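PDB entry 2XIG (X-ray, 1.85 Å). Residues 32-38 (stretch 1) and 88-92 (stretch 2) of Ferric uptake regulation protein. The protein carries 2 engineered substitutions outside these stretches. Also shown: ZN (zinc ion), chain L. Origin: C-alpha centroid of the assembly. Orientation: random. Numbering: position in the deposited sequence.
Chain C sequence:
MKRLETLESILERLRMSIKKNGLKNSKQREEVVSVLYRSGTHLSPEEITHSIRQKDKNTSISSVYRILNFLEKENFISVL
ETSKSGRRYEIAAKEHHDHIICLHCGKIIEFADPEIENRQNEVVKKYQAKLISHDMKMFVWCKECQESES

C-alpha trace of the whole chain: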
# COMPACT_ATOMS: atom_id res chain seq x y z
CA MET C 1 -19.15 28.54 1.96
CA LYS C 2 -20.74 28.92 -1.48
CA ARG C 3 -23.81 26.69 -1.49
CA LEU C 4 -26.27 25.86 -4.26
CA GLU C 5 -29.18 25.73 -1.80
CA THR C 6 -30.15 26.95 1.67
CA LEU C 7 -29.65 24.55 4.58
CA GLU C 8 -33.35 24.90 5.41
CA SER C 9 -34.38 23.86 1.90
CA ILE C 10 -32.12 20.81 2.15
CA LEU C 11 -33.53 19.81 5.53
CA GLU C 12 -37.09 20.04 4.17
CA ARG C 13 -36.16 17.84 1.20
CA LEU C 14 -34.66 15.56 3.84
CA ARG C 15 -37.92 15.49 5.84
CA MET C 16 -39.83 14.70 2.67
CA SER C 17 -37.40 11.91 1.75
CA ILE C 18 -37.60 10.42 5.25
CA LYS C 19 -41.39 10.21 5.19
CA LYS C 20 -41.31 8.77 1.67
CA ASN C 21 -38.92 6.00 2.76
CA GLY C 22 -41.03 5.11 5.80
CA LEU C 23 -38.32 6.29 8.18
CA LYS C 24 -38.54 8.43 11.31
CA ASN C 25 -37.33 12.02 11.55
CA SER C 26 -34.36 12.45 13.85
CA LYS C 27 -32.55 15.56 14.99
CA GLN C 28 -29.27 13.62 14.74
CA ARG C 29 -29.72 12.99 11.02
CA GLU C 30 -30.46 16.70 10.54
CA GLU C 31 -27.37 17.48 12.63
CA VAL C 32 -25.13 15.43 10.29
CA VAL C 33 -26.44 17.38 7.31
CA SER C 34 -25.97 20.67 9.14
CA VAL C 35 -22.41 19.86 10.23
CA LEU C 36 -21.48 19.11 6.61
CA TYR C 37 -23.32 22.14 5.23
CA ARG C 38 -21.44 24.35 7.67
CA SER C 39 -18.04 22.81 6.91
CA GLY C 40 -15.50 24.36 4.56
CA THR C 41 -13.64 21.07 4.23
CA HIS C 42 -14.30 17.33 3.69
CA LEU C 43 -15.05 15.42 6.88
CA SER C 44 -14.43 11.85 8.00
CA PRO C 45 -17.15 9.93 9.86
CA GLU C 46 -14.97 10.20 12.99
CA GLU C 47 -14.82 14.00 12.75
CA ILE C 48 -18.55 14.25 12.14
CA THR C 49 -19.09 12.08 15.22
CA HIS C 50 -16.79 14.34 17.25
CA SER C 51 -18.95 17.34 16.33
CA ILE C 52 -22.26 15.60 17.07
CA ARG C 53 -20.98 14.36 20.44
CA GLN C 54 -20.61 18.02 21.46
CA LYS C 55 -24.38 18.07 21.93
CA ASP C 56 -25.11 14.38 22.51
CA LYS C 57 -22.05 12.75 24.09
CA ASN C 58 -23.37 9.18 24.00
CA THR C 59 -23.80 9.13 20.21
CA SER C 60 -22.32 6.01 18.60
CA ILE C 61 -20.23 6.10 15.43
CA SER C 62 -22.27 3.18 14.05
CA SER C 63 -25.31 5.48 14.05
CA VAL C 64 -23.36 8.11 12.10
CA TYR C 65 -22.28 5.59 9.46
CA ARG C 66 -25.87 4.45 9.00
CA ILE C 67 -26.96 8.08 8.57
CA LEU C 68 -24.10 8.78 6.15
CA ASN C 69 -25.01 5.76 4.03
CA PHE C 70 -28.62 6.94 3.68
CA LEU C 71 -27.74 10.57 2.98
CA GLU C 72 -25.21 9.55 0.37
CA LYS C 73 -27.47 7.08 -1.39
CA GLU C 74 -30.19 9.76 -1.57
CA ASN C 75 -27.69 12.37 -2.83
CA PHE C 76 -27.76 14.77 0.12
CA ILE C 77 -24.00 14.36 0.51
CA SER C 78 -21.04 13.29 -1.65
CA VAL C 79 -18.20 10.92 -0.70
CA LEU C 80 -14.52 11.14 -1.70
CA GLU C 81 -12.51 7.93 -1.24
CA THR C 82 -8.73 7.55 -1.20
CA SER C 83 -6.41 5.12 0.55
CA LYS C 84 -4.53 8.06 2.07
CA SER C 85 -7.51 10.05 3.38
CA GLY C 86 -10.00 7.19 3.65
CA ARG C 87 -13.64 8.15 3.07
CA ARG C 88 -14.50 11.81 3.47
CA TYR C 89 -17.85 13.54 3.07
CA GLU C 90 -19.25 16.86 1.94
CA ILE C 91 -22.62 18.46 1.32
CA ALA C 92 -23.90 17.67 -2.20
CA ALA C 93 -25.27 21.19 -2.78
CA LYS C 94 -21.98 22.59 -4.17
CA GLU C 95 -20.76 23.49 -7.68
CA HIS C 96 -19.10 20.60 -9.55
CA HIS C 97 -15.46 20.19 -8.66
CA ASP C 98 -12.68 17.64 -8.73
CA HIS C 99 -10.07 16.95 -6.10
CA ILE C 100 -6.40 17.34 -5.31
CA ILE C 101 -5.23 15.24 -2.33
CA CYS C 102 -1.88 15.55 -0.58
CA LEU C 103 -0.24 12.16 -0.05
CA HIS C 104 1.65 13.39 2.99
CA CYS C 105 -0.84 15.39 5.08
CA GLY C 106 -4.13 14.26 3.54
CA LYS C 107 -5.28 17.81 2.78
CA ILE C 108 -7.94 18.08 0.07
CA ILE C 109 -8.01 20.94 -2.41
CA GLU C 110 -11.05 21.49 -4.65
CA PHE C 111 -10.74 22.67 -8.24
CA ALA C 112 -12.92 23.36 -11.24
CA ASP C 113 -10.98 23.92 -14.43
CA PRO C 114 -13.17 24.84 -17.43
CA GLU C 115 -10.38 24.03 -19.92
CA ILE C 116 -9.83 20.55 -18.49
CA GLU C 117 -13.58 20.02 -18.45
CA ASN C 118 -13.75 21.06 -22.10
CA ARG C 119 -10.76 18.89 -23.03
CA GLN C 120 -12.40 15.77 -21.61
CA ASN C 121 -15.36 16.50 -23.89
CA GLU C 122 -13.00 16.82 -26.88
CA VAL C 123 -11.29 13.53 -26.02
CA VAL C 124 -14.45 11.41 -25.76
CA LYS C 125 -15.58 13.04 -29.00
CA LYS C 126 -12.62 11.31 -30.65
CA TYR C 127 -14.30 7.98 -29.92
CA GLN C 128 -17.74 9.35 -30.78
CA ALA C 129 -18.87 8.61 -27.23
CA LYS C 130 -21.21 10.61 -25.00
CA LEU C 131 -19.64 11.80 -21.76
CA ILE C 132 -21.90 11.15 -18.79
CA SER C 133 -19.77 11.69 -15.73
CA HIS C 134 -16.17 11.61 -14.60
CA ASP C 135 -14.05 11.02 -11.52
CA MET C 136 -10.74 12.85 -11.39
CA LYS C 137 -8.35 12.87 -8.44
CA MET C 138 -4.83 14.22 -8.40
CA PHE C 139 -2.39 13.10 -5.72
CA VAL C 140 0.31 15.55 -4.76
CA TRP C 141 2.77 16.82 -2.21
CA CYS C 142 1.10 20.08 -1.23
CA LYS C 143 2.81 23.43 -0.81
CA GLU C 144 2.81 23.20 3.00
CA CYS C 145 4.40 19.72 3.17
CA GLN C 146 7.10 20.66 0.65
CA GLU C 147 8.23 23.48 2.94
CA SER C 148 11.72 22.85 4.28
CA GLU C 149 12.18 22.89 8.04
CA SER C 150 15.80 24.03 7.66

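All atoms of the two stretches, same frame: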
# COMPACT_ATOMS: atom_id res chain seq x y z
N VAL C 32 -26.17 15.86 11.23
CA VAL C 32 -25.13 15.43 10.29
C VAL C 32 -25.14 16.30 9.02
O VAL C 32 -24.09 16.74 8.52
CB VAL C 32 -25.29 13.95 9.89
CG1 VAL C 32 -24.37 13.62 8.72
CG2 VAL C 32 -24.99 13.03 11.07
N VAL C 33 -26.33 16.53 8.49
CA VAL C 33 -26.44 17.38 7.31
C VAL C 33 -25.93 18.77 7.62
O VAL C 33 -25.18 19.35 6.84
CB VAL C 33 -27.88 17.45 6.78
CG1 VAL C 33 -28.00 18.51 5.67
CG2 VAL C 33 -28.33 16.09 6.27
N SER C 34 -26.33 19.30 8.77
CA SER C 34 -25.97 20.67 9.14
C SER C 34 -24.47 20.82 9.39
O SER C 34 -23.87 21.80 8.97
CB SER C 34 -26.77 21.13 10.36
OG SER C 34 -28.16 21.09 10.10
N VAL C 35 -23.86 19.84 10.06
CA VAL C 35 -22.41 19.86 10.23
C VAL C 35 -21.70 19.95 8.88
O VAL C 35 -20.80 20.77 8.70
CB VAL C 35 -21.90 18.64 11.04
CG1 VAL C 35 -20.39 18.51 10.90
CG2 VAL C 35 -22.29 18.77 12.51
N LEU C 36 -22.11 19.12 7.92
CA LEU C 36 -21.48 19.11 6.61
C LEU C 36 -21.74 20.40 5.84
O LEU C 36 -20.83 20.93 5.20
CB LEU C 36 -21.92 17.89 5.79
CG LEU C 36 -21.33 16.56 6.27
CD1 LEU C 36 -22.02 15.37 5.60
CD2 LEU C 36 -19.84 16.53 6.03
N TYR C 37 -22.98 20.87 5.89
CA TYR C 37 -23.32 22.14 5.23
C TYR C 37 -22.41 23.25 5.73
O TYR C 37 -21.92 24.07 4.95
CB TYR C 37 -24.77 22.49 5.53
CG TYR C 37 -25.29 23.65 4.70
CD1 TYR C 37 -25.93 23.42 3.49
CD2 TYR C 37 -25.12 24.96 5.12
CE1 TYR C 37 -26.41 24.46 2.71
CE2 TYR C 37 -25.60 26.03 4.35
CZ TYR C 37 -26.24 25.77 3.15
OH TYR C 37 -26.72 26.81 2.37
N ARG C 38 -22.19 23.27 7.04
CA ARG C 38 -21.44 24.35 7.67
C ARG C 38 -19.94 24.25 7.42
O ARG C 38 -19.22 25.23 7.56
CB ARG C 38 -21.73 24.38 9.18
CG ARG C 38 -23.11 24.95 9.52
CD ARG C 38 -23.29 25.18 11.02
NE ARG C 38 -24.06 24.12 11.67
CZ ARG C 38 -23.54 23.16 12.43
NH1 ARG C 38 -22.23 23.10 12.63
NH2 ARG C 38 -24.33 22.24 12.98
N ARG C 88 -14.18 10.51 2.92
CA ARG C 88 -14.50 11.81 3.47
C ARG C 88 -15.74 12.38 2.78
O ARG C 88 -15.98 12.09 1.61
CB ARG C 88 -13.30 12.76 3.38
CG ARG C 88 -12.23 12.42 4.42
CD ARG C 88 -11.13 13.44 4.50
NE ARG C 88 -10.70 13.64 5.89
CZ ARG C 88 -10.04 12.74 6.61
NH1 ARG C 88 -9.72 11.57 6.08
NH2 ARG C 88 -9.69 13.00 7.86
N TYR C 89 -16.51 13.16 3.51
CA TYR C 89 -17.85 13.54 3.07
C TYR C 89 -18.03 15.05 2.97
O TYR C 89 -17.39 15.82 3.68
CB TYR C 89 -18.91 12.98 4.03
CG TYR C 89 -19.04 11.47 3.98
CD1 TYR C 89 -20.00 10.87 3.19
CD2 TYR C 89 -18.20 10.64 4.73
CE1 TYR C 89 -20.14 9.50 3.14
CE2 TYR C 89 -18.32 9.27 4.68
CZ TYR C 89 -19.29 8.70 3.89
OH TYR C 89 -19.42 7.34 3.83
N GLU C 90 -18.93 15.46 2.08
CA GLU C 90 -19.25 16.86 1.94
C GLU C 90 -20.70 17.00 1.49
O GLU C 90 -21.30 16.06 0.95
CB GLU C 90 -18.33 17.52 0.92
CG GLU C 90 -18.36 16.83 -0.43
CD GLU C 90 -17.43 17.49 -1.43
OE1 GLU C 90 -17.34 18.74 -1.44
OE2 GLU C 90 -16.78 16.75 -2.21
N ILE C 91 -21.25 18.18 1.72
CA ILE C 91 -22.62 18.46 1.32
C ILE C 91 -22.69 18.42 -0.21
O ILE C 91 -21.77 18.87 -0.89
CB ILE C 91 -23.07 19.82 1.90
CG1 ILE C 91 -24.60 19.96 1.90
CG2 ILE C 91 -22.36 20.98 1.18
CD1 ILE C 91 -25.29 19.03 2.89
N ALA C 92 -23.77 17.86 -0.75
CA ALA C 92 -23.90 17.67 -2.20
C ALA C 92 -24.23 18.99 -2.91
O ALA C 92 -23.94 19.14 -4.09
CB ALA C 92 -24.97 16.63 -2.51
ZN ZN L . -15.25 17.99 -2.73
O HOH W 1 -19.58 20.07 2.98

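How do the two backbones meet? Helix 32-38 crosses strand 88-91 almost at right angles, 85° between their directions, with the axes 6.8 Å apart at closest approach. So steep a crossing keeps the contact short, and only Val33, Leu36 and Tyr37 of the helix touch the strand.

Which bump fills which hollow? The Ile91 side chain is the bump; it fits the hollow lined by Val33, Leu36 and Tyr37. Ile91 CD1 reaches 3.9 Å from Val33 CG1, Ile91 CG1 lies 4.0 Å from Tyr37 CD1, meeting that ring obliquely, and Ile91 CB is 4.5 Å from Leu36 CB. These contacts are apolar, held by close fit and the exclusion of water.

What does Leu36 do in return? Pointing toward the strand, it lays Leu36 CD2 along the backbone, 3.5 Å from Tyr89 O and 4.1 Å from Glu90 CA. The same methyl, Leu36 CD2, sits 4.2 Å from Tyr89 CB, while the tyrosine ring leads away.

Does anything polar join the stretches? No direct hydrogen bond does, but a water bridges them, donating to Leu36 O at 2.7 Å and accepting from Ile91 N at 2.8 Å. Glu90 points away from the helix and binds zinc through OE2 at 2.0 Å and OE1 at 2.6 Å, while its backbone still touches Leu36.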